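Local atomic coordinates of GTP pyrophosphokinase (Streptococcus pneumoniae, PDB entry 2BE3), a protein that probably transfers pyrophosphate from ATP to GTP or GDP, making the (p)ppGpp alarmones of the bacterial stringent response. Residues A[118-123]-A[181-186]; A[87-92]-A[143-148]; A[24-29]-A[43-48]. All coordinates share one frame; numbering follows the deposited sequence.

Overall arrangement
Contacts 2 and 3 are buried and both place a helix on the mixed sheet: helix 89-97 on inner strand 137-147, helix 6-35 on strand 42-49, one of the two outermost strands within the chain. Contact 1 is only partly buried; it joins the lead-in to strand 122-130 with helix 170-191. Chemistry follows place: contact 2 is purely aliphatic, contact 3 adds an arginine bond to an edge-strand carbonyl, and contact 1 rests on one arginine laid against a helix backbone. Contacts 1 and 2 meet directly, Tyr122 O lying 2.8 Å from Ile145 N. Contacts 2 and 3 touch through Leu148 and Phe44, whereas contacts 1 and 3 stay about 10 Å apart between nearest atoms.

Contact 1. Residues A[118-123]-A[181-186]; sequences GYRSYH and RIAHQL
Arg120 spans the gap to Ala183 and His184, joining the loop that leads into strand 122-130 of the RelA/SpoT synthetase-type sheet to the long helix 170-191. The backbones stay well apart, with 8.3 Å between Arg120 CA and His184 CA, so the arginine does nearly all the bridging. CB leaves the loop in the direction of the helix, and CG carries the chain on toward the imidazole. The first methylene to touch is CD, which meets the edge of the His184 ring near its plane, 3.7 Å from His184 CD2. A bend at the next torsion (chi3 -58°) then swings the guanidinium across the helix backbone. NE passes the CA and CB of His184, and CZ comes to 3.6 Å from His184 CA, which sits over the centre of one guanidinium face. Because the imidazole plane stands nearly perpendicular to the guanidinium (84°), the pair does not stack. NH2 turns to Ala183, 3.3 Å from Ala183 O and 3.8 Å from Ala183 CB. NH1 has the stronger partner: it forms a salt bridge with Asp187, one turn further on, whose OD2 also bonds Thr147 OG1, at the N-cap of helix 148-164. This salt bridge anchors the buried guanidinium to the helix, while one of its faces lies over His184 CA. Met150 of helix 148-164 also packs against Arg120, while Arg114 touches both Arg120 and His184. On the other side of the contact, Tyr119 in the loop and His123 in the strand join their side chains, and the phenol oxygen meets the imidazole at its edge: Tyr119 OH and His123 NE2 are hydrogen-bonded at 2.7 Å.

Contact 2. Residues A[87-92]-A[143-148]; sequences DDVKEV and IQIRTL
Val89 of helix 89-97 and Ile145 of strand 137-147 bring their CA atoms to within 6.3 Å, the nearest CA pair of the two segments. The helix is wound by the bond from Val92 N to Asp88 O (3.1 Å); three residues apart, Val89 and Val92 both touch the same isoleucine. The CB of Ile145 points at the helix, and its two branches divide the work. CG2, anti to the backbone N (chi1 of -59° puts CG1 anti to the carbonyl carbon instead), meets Val89 CG2 at 3.9 Å and lies almost as near Val89 CG1. The longer branch runs antiparallel to Val92, with Ile145 CD1 3.9 Å from Val92 CG1. This is helix-on-sheet packing in the nucleotidyltransferase-like core, where strand 137-147 runs between strands 77-83 and 122-130; Val83 and Val124 from those neighbours, with Val93 of the helix, also pack against Ile145. The next strand residue, Arg146, directs its CB away from the helix. Its NH2 bonds Gln144 OE1 at 2.6 Å with a bent N-H...O angle of 138°, approaching from out of the amide plane, and NE adds a weak second bond to that oxygen. Ser121 OG takes part in the same network, bonding both Gln144 OE1 and Arg146 NE, and Tyr119 OH bonds Arg146 NH2. Thr147 is the N-cap of helix 148-164: its OG1 bonds Met150 N.

Contact 3. Residues A[24-29]-A[43-48]; sequences IKLRGI and EFVTGR
Val45 O is held by two nitrogens of the Arg27 side chain. NH2 gives the short, nearly straight bond, 2.8 Å from Arg27 NH2 to Val45 O with an N-H...O angle of 169°; NE adds a weak one, Arg27 NE to Val45 O being 3.4 Å apart and its N-H bent to 135°. The oxygen sits at the guanidinium edge, in its plane, while the nitrogen approaches it tilted out of the carbonyl plane. Arg27 starts out across the helix flank, and it is the extended chain from CG to NE that carries the guanidinium to the strand. On the way, Arg27 CG rests 3.7 Å from Val45 CB, so the arginine contributes an aliphatic contact as well as its polar tip. The strand 42-49 is one of the two outermost strands of the mixed sheet within this chain. Its Thr46 backbone pairs with Arg80 on strand 77-83, whereas the Val45 carbonyl is taken up by the helix-borne arginine. The same device recurs one turn along helix 6-35, where Arg30 bonds Glu43 O. There Glu43 and Phe44 both face Met82, a classic beta bulge. Beside the polar bond, Val45 CB points toward the helix and the side chain spreads both methyls against Leu26: CG1 is 3.8 Å and CG2 3.9 Å from Leu26 CB. With CG1 anti to its backbone N (chi1 179°), Val45 turns CG2 to touch Arg27 CG too, at 4.0 Å. Beyond its CB, Leu26 packs on Leu79 and Val81 of the adjoining strand and on Leu96 of helix 89-97, continuing the apolar layer between the sheet and these helices. Further along the helix, Ile29 packs on Ile133 of the second subunit.

Contact 1. Residues A[118-123]-A[181-186]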
loop_
_atom_site.group_PDB
_atom_site.type_symbol
_atom_site.label_atom_id
_atom_site.label_comp_id
_atom_site.label_asym_id
_atom_site.label_seq_id
_atom_site.Cartn_x
_atom_site.Cartn_y
_atom_site.Cartn_z
ATOM N N GLY A 118 -32.658 -11.964 3.958
ATOM C CA GLY A 118 -31.755 -13.084 3.802
ATOM C C GLY A 118 -30.304 -12.664 3.750
ATOM O O GLY A 118 -29.427 -13.510 3.767
ATOM N N TYR A 119 -30.037 -11.360 3.699
ATOM C CA TYR A 119 -28.657 -10.848 3.595
ATOM C C TYR A 119 -27.780 -11.228 4.782
ATOM O O TYR A 119 -28.151 -10.998 5.942
ATOM C CB TYR A 119 -28.711 -9.334 3.445
ATOM C CG TYR A 119 -27.390 -8.590 3.447
ATOM C CD1 TYR A 119 -26.725 -8.324 2.251
ATOM C CD2 TYR A 119 -26.820 -8.128 4.645
ATOM C CE1 TYR A 119 -25.513 -7.617 2.211
ATOM C CE2 TYR A 119 -25.603 -7.409 4.628
ATOM C CZ TYR A 119 -24.953 -7.160 3.395
ATOM O OH TYR A 119 -23.773 -6.437 3.342
ATOM N N ARG A 120 -26.617 -11.800 4.482
ATOM C CA ARG A 120 -25.621 -12.143 5.506
ATOM C C ARG A 120 -24.318 -11.487 5.090
ATOM O O ARG A 120 -23.917 -11.608 3.926
ATOM C CB ARG A 120 -25.407 -13.674 5.612
ATOM C CG ARG A 120 -26.530 -14.477 6.283
ATOM C CD ARG A 120 -26.212 -15.957 6.299
ATOM N NE ARG A 120 -25.997 -16.445 4.927
ATOM C CZ ARG A 120 -25.059 -17.317 4.565
ATOM N NH1 ARG A 120 -24.236 -17.860 5.459
ATOM N NH2 ARG A 120 -24.946 -17.648 3.305
ATOM N N SER A 121 -23.666 -10.799 6.029
ATOM C CA SER A 121 -22.354 -10.194 5.805
ATOM C C SER A 121 -21.827 -9.678 7.134
ATOM O O SER A 121 -22.560 -9.627 8.121
ATOM C CB SER A 121 -22.475 -9.025 4.836
ATOM O OG SER A 121 -21.209 -8.646 4.346
ATOM N N TYR A 122 -20.556 -9.310 7.178
ATOM C CA TYR A 122 -20.035 -8.727 8.391
ATOM C C TYR A 122 -19.284 -7.465 7.969
ATOM O O TYR A 122 -18.459 -7.522 7.068
ATOM C CB TYR A 122 -19.110 -9.714 9.115
ATOM C CG TYR A 122 -18.771 -9.310 10.545
ATOM C CD1 TYR A 122 -19.443 -9.892 11.626
ATOM C CD2 TYR A 122 -17.771 -8.359 10.817
ATOM C CE1 TYR A 122 -19.120 -9.555 12.921
ATOM C CE2 TYR A 122 -17.458 -7.995 12.124
ATOM C CZ TYR A 122 -18.133 -8.603 13.163
ATOM O OH TYR A 122 -17.855 -8.284 14.461
ATOM N N HIS A 123 -19.622 -6.337 8.583
ATOM C CA HIS A 123 -19.097 -5.028 8.190
ATOM C C HIS A 123 -18.121 -4.542 9.235
ATOM O O HIS A 123 -18.432 -4.524 10.413
ATOM C CB HIS A 123 -20.227 -3.999 8.027
ATOM C CG HIS A 123 -21.249 -4.376 6.987
ATOM N ND1 HIS A 123 -22.242 -3.515 6.572
ATOM C CD2 HIS A 123 -21.456 -5.535 6.312
ATOM C CE1 HIS A 123 -22.990 -4.111 5.661
ATOM N NE2 HIS A 123 -22.542 -5.342 5.492
ATOM N N ARG A 181 -31.996 -19.070 1.708
ATOM C CA ARG A 181 -32.054 -20.293 2.515
ATOM C C ARG A 181 -31.007 -21.334 2.055
ATOM O O ARG A 181 -30.232 -21.836 2.877
ATOM C CB ARG A 181 -33.470 -20.905 2.501
ATOM C CG ARG A 181 -34.520 -20.011 3.158
ATOM C CD ARG A 181 -35.876 -20.720 3.486
ATOM N NE ARG A 181 -36.404 -21.567 2.396
ATOM C CZ ARG A 181 -37.380 -21.229 1.538
ATOM N NH1 ARG A 181 -37.974 -20.031 1.580
ATOM N NH2 ARG A 181 -37.761 -22.107 0.618
ATOM N N ILE A 182 -30.982 -21.652 0.758
ATOM C CA ILE A 182 -29.981 -22.583 0.235
ATOM C C ILE A 182 -28.538 -22.151 0.547
ATOM O O ILE A 182 -27.733 -22.990 0.942
ATOM C CB ILE A 182 -30.127 -22.835 -1.280
ATOM C CG1 ILE A 182 -31.434 -23.546 -1.601
ATOM C CG2 ILE A 182 -29.009 -23.720 -1.781
ATOM C CD1 ILE A 182 -31.786 -23.492 -3.084
ATOM N N ALA A 183 -28.225 -20.860 0.389
ATOM C CA ALA A 183 -26.875 -20.349 0.628
ATOM C C ALA A 183 -26.446 -20.434 2.107
ATOM O O ALA A 183 -25.311 -20.786 2.423
ATOM C CB ALA A 183 -26.779 -18.926 0.173
ATOM N N HIS A 184 -27.343 -20.068 3.004
ATOM C CA HIS A 184 -27.137 -20.250 4.435
ATOM C C HIS A 184 -26.911 -21.716 4.782
ATOM O O HIS A 184 -25.984 -22.063 5.530
ATOM C CB HIS A 184 -28.361 -19.732 5.183
ATOM C CG HIS A 184 -28.264 -19.888 6.661
ATOM N ND1 HIS A 184 -28.888 -20.913 7.341
ATOM C CD2 HIS A 184 -27.608 -19.163 7.591
ATOM C CE1 HIS A 184 -28.641 -20.795 8.633
ATOM N NE2 HIS A 184 -27.870 -19.739 8.809
ATOM N N GLN A 185 -27.758 -22.571 4.205
ATOM C CA GLN A 185 -27.675 -23.994 4.405
ATOM C C GLN A 185 -26.359 -24.570 3.886
ATOM O O GLN A 185 -25.776 -25.470 4.514
ATOM C CB GLN A 185 -28.882 -24.686 3.773
ATOM C CG GLN A 185 -29.249 -26.031 4.418
ATOM C CD GLN A 185 -29.881 -27.017 3.422
ATOM O OE1 GLN A 185 -30.080 -28.204 3.737
ATOM N NE2 GLN A 185 -30.183 -26.531 2.206
ATOM N N LEU A 186 -25.869 -24.031 2.766
ATOM C CA LEU A 186 -24.565 -24.431 2.253
ATOM C C LEU A 186 -23.474 -24.154 3.284
ATOM O O LEU A 186 -22.674 -25.039 3.578
ATOM C CB LEU A 186 -24.236 -23.742 0.922
ATOM C CG LEU A 186 -22.907 -24.138 0.267
ATOM C CD1 LEU A 186 -22.774 -25.649 0.102
ATOM C CD2 LEU A 186 -22.736 -23.439 -1.086
#

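Contact 2. Residues A[87-92]-A[143-148]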
loop_
_atom_site.group_PDB
_atom_site.type_symbol
_atom_site.label_atom_id
_atom_site.label_comp_id
_atom_site.label_asym_id
_atom_site.label_seq_id
_atom_site.Cartn_x
_atom_site.Cartn_y
_atom_site.Cartn_z
ATOM N N ASP A 87 -17.213 -19.199 10.277
ATOM C CA ASP A 87 -16.401 -19.092 11.477
ATOM C C ASP A 87 -15.007 -18.507 11.168
ATOM O O ASP A 87 -14.244 -18.243 12.071
ATOM C CB ASP A 87 -16.278 -20.470 12.108
ATOM C CG ASP A 87 -17.545 -20.912 12.858
ATOM O OD1 ASP A 87 -18.586 -20.219 12.903
ATOM O OD2 ASP A 87 -17.502 -22.000 13.447
ATOM N N ASP A 88 -14.667 -18.330 9.885
ATOM C CA ASP A 88 -13.428 -17.622 9.539
ATOM C C ASP A 88 -13.578 -16.101 9.731
ATOM O O ASP A 88 -12.596 -15.379 9.897
ATOM C CB ASP A 88 -13.015 -17.894 8.103
ATOM C CG ASP A 88 -12.508 -19.295 7.890
ATOM O OD1 ASP A 88 -12.142 -19.987 8.881
ATOM O OD2 ASP A 88 -12.481 -19.716 6.699
ATOM N N VAL A 89 -14.807 -15.621 9.654
ATOM C CA VAL A 89 -15.046 -14.187 9.777
ATOM C C VAL A 89 -14.377 -13.632 11.035
ATOM O O VAL A 89 -13.581 -12.691 10.942
ATOM C CB VAL A 89 -16.568 -13.844 9.684
ATOM C CG1 VAL A 89 -16.792 -12.378 9.934
ATOM C CG2 VAL A 89 -17.094 -14.315 8.263
ATOM N N LYS A 90 -14.647 -14.228 12.190
ATOM C CA LYS A 90 -14.044 -13.725 13.418
ATOM C C LYS A 90 -12.512 -13.756 13.379
ATOM O O LYS A 90 -11.848 -12.962 14.030
ATOM C CB LYS A 90 -14.595 -14.473 14.658
ATOM C CG LYS A 90 -14.157 -15.954 14.789
ATOM C CD LYS A 90 -14.898 -16.597 15.923
ATOM C CE LYS A 90 -14.486 -18.021 16.096
ATOM N NZ LYS A 90 -14.956 -18.865 14.938
ATOM N N GLU A 91 -11.947 -14.675 12.613
ATOM C CA GLU A 91 -10.485 -14.845 12.565
ATOM C C GLU A 91 -9.842 -13.665 11.825
ATOM O O GLU A 91 -8.804 -13.140 12.257
ATOM C CB GLU A 91 -10.113 -16.209 11.937
ATOM C CG GLU A 91 -10.521 -17.424 12.814
ATOM C CD GLU A 91 -9.887 -18.773 12.360
ATOM O OE1 GLU A 91 -8.966 -18.746 11.506
ATOM O OE2 GLU A 91 -10.292 -19.838 12.888
ATOM N N VAL A 92 -10.490 -13.251 10.733
ATOM C CA VAL A 92 -10.131 -12.044 9.976
ATOM C C VAL A 92 -10.325 -10.740 10.739
ATOM O O VAL A 92 -9.459 -9.829 10.710
ATOM C CB VAL A 92 -10.896 -11.991 8.634
ATOM C CG1 VAL A 92 -10.722 -10.608 7.957
ATOM C CG2 VAL A 92 -10.383 -13.132 7.717
ATOM N N ILE A 143 -14.755 -2.366 5.348
ATOM C CA ILE A 143 -14.334 -3.702 4.958
ATOM C C ILE A 143 -15.450 -4.696 5.283
ATOM O O ILE A 143 -15.831 -4.861 6.449
ATOM C CB ILE A 143 -13.033 -4.141 5.653
ATOM C CG1 ILE A 143 -11.913 -3.096 5.428
ATOM C CG2 ILE A 143 -12.630 -5.568 5.169
ATOM C CD1 ILE A 143 -10.717 -3.266 6.344
ATOM N N GLN A 144 -15.999 -5.332 4.251
ATOM C CA GLN A 144 -16.973 -6.392 4.450
ATOM C C GLN A 144 -16.340 -7.780 4.357
ATOM O O GLN A 144 -15.427 -8.017 3.549
ATOM C CB GLN A 144 -18.080 -6.251 3.433
ATOM C CG GLN A 144 -19.037 -5.141 3.796
ATOM C CD GLN A 144 -20.298 -5.242 3.015
ATOM O OE1 GLN A 144 -20.886 -6.310 2.924
ATOM N NE2 GLN A 144 -20.714 -4.148 2.415
ATOM N N ILE A 145 -16.795 -8.697 5.195
ATOM C CA ILE A 145 -16.227 -10.022 5.181
ATOM C C ILE A 145 -17.342 -10.993 4.885
ATOM O O ILE A 145 -18.362 -10.980 5.549
ATOM C CB ILE A 145 -15.497 -10.369 6.525
ATOM C CG1 ILE A 145 -14.383 -9.366 6.790
ATOM C CG2 ILE A 145 -14.792 -11.725 6.410
ATOM C CD1 ILE A 145 -14.240 -9.049 8.178
ATOM N N ARG A 146 -17.144 -11.854 3.904
ATOM C CA ARG A 146 -18.221 -12.686 3.429
ATOM C C ARG A 146 -17.720 -14.068 3.064
ATOM O O ARG A 146 -16.571 -14.197 2.638
ATOM C CB ARG A 146 -18.758 -12.066 2.134
ATOM C CG ARG A 146 -19.515 -10.816 2.337
ATOM C CD ARG A 146 -19.863 -10.220 1.016
ATOM N NE ARG A 146 -20.654 -9.023 1.279
ATOM C CZ ARG A 146 -21.273 -8.310 0.349
ATOM N NH1 ARG A 146 -21.235 -8.676 -0.930
ATOM N NH2 ARG A 146 -21.952 -7.240 0.716
ATOM N N THR A 147 -18.588 -15.080 3.141
ATOM C CA THR A 147 -18.287 -16.317 2.464
ATOM C C THR A 147 -18.627 -16.154 0.976
ATOM O O THR A 147 -19.280 -15.171 0.553
ATOM C CB THR A 147 -19.028 -17.539 3.050
ATOM O OG1 THR A 147 -20.448 -17.331 2.998
ATOM C CG2 THR A 147 -18.572 -17.814 4.483
ATOM N N LEU A 148 -18.183 -17.106 0.183
ATOM C CA LEU A 148 -18.478 -17.057 -1.240
ATOM C C LEU A 148 -19.973 -17.178 -1.462
ATOM O O LEU A 148 -20.507 -16.503 -2.316
ATOM C CB LEU A 148 -17.661 -18.122 -2.000
ATOM C CG LEU A 148 -16.195 -17.657 -2.198
ATOM C CD1 LEU A 148 -16.150 -16.368 -3.022
ATOM C CD2 LEU A 148 -15.456 -17.384 -0.882
#

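Contact 3. Residues A[24-29]-A[43-48]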
loop_
_atom_site.group_PDB
_atom_site.type_symbol
_atom_site.label_atom_id
_atom_site.label_comp_id
_atom_site.label_asym_id
_atom_site.label_seq_id
_atom_site.Cartn_x
_atom_site.Cartn_y
_atom_site.Cartn_z
ATOM N N ILE A 24 -3.964 -4.234 -1.418
ATOM C CA ILE A 24 -2.651 -4.864 -1.340
ATOM C C ILE A 24 -2.353 -5.388 0.079
ATOM O O ILE A 24 -1.831 -6.488 0.249
ATOM C CB ILE A 24 -1.543 -3.906 -1.852
ATOM C CG1 ILE A 24 -1.612 -3.775 -3.375
ATOM C CG2 ILE A 24 -0.133 -4.349 -1.416
ATOM C CD1 ILE A 24 -0.985 -2.444 -3.858
ATOM N N LYS A 25 -2.702 -4.608 1.091
ATOM C CA LYS A 25 -2.513 -5.018 2.482
ATOM C C LYS A 25 -3.367 -6.228 2.864
ATOM O O LYS A 25 -2.877 -7.141 3.467
ATOM C CB LYS A 25 -2.735 -3.844 3.423
ATOM C CG LYS A 25 -1.559 -2.876 3.407
ATOM C CD LYS A 25 -2.000 -1.532 3.958
ATOM C CE LYS A 25 -0.803 -0.734 4.472
ATOM N NZ LYS A 25 -1.272 0.482 5.205
ATOM N N LEU A 26 -4.622 -6.262 2.442
ATOM C CA LEU A 26 -5.473 -7.410 2.725
ATOM C C LEU A 26 -5.019 -8.709 2.032
ATOM O O LEU A 26 -5.010 -9.775 2.660
ATOM C CB LEU A 26 -6.919 -7.065 2.395
ATOM C CG LEU A 26 -7.444 -5.993 3.358
ATOM C CD1 LEU A 26 -8.761 -5.427 2.904
ATOM C CD2 LEU A 26 -7.522 -6.511 4.782
ATOM N N ARG A 27 -4.615 -8.603 0.756
ATOM C CA ARG A 27 -3.982 -9.688 0.040
ATOM C C ARG A 27 -2.651 -10.112 0.650
ATOM O O ARG A 27 -2.257 -11.266 0.525
ATOM C CB ARG A 27 -3.791 -9.300 -1.427
ATOM C CG ARG A 27 -5.115 -9.097 -2.146
ATOM C CD ARG A 27 -4.920 -8.519 -3.511
ATOM N NE ARG A 27 -6.210 -8.316 -4.132
ATOM C CZ ARG A 27 -6.434 -7.554 -5.193
ATOM N NH1 ARG A 27 -5.435 -6.893 -5.785
ATOM N NH2 ARG A 27 -7.673 -7.453 -5.648
ATOM N N GLY A 28 -1.938 -9.204 1.316
ATOM C CA GLY A 28 -0.652 -9.578 1.888
ATOM C C GLY A 28 -0.874 -10.456 3.109
ATOM O O GLY A 28 -0.056 -11.317 3.414
ATOM N N ILE A 29 -2.004 -10.290 3.774
ATOM C CA ILE A 29 -2.387 -11.224 4.832
ATOM C C ILE A 29 -2.464 -12.652 4.322
ATOM O O ILE A 29 -1.797 -13.525 4.857
ATOM C CB ILE A 29 -3.741 -10.830 5.489
ATOM C CG1 ILE A 29 -3.599 -9.486 6.250
ATOM C CG2 ILE A 29 -4.294 -11.981 6.389
ATOM C CD1 ILE A 29 -4.964 -8.767 6.403
ATOM N N GLU A 43 -9.620 -15.866 0.900
ATOM C CA GLU A 43 -9.395 -16.357 -0.439
ATOM C C GLU A 43 -9.266 -15.281 -1.489
ATOM O O GLU A 43 -8.446 -15.389 -2.388
ATOM C CB GLU A 43 -10.555 -17.256 -0.890
ATOM C CG GLU A 43 -10.930 -18.357 0.076
ATOM C CD GLU A 43 -11.664 -19.496 -0.612
ATOM O OE1 GLU A 43 -11.603 -19.609 -1.866
ATOM O OE2 GLU A 43 -12.295 -20.291 0.110
ATOM N N PHE A 44 -10.166 -14.310 -1.430
ATOM C CA PHE A 44 -10.278 -13.281 -2.450
ATOM C C PHE A 44 -10.434 -11.954 -1.761
ATOM O O PHE A 44 -11.050 -11.861 -0.712
ATOM C CB PHE A 44 -11.460 -13.512 -3.404
ATOM C CG PHE A 44 -11.430 -14.846 -4.110
ATOM C CD1 PHE A 44 -10.484 -15.107 -5.112
ATOM C CD2 PHE A 44 -12.353 -15.841 -3.777
ATOM C CE1 PHE A 44 -10.443 -16.370 -5.752
ATOM C CE2 PHE A 44 -12.331 -17.111 -4.436
ATOM C CZ PHE A 44 -11.374 -17.368 -5.406
ATOM N N VAL A 45 -9.807 -10.941 -2.339
ATOM C CA VAL A 45 -9.952 -9.594 -1.894
ATOM C C VAL A 45 -10.287 -8.711 -3.071
ATOM O O VAL A 45 -9.608 -8.694 -4.075
ATOM C CB VAL A 45 -8.715 -9.030 -1.150
ATOM C CG1 VAL A 45 -8.977 -7.540 -0.741
ATOM C CG2 VAL A 45 -8.370 -9.876 0.047
ATOM N N THR A 46 -11.279 -7.869 -2.843
ATOM C CA THR A 46 -11.827 -6.995 -3.857
ATOM C C THR A 46 -11.995 -5.603 -3.218
ATOM O O THR A 46 -12.050 -5.499 -2.000
ATOM C CB THR A 46 -13.103 -7.683 -4.310
ATOM O OG1 THR A 46 -12.794 -8.433 -5.507
ATOM C CG2 THR A 46 -14.174 -6.794 -4.574
ATOM N N GLY A 47 -11.994 -4.548 -4.023
ATOM C CA GLY A 47 -12.330 -3.223 -3.571
ATOM C C GLY A 47 -12.750 -2.265 -4.666
ATOM O O GLY A 47 -12.444 -2.475 -5.836
ATOM N N ARG A 48 -13.439 -1.202 -4.271
ATOM C CA ARG A 48 -13.932 -0.186 -5.194
ATOM C C ARG A 48 -14.118 1.156 -4.465
ATOM O O ARG A 48 -14.463 1.176 -3.327
ATOM C CB ARG A 48 -15.277 -0.632 -5.788
ATOM C CG ARG A 48 -16.335 -0.969 -4.716
ATOM C CD ARG A 48 -17.412 0.021 -4.817
ATOM N NE ARG A 48 -18.364 0.103 -3.694
ATOM C CZ ARG A 48 -18.214 0.801 -2.555
ATOM N NH1 ARG A 48 -17.078 1.452 -2.259
ATOM N NH2 ARG A 48 -19.226 0.815 -1.697
#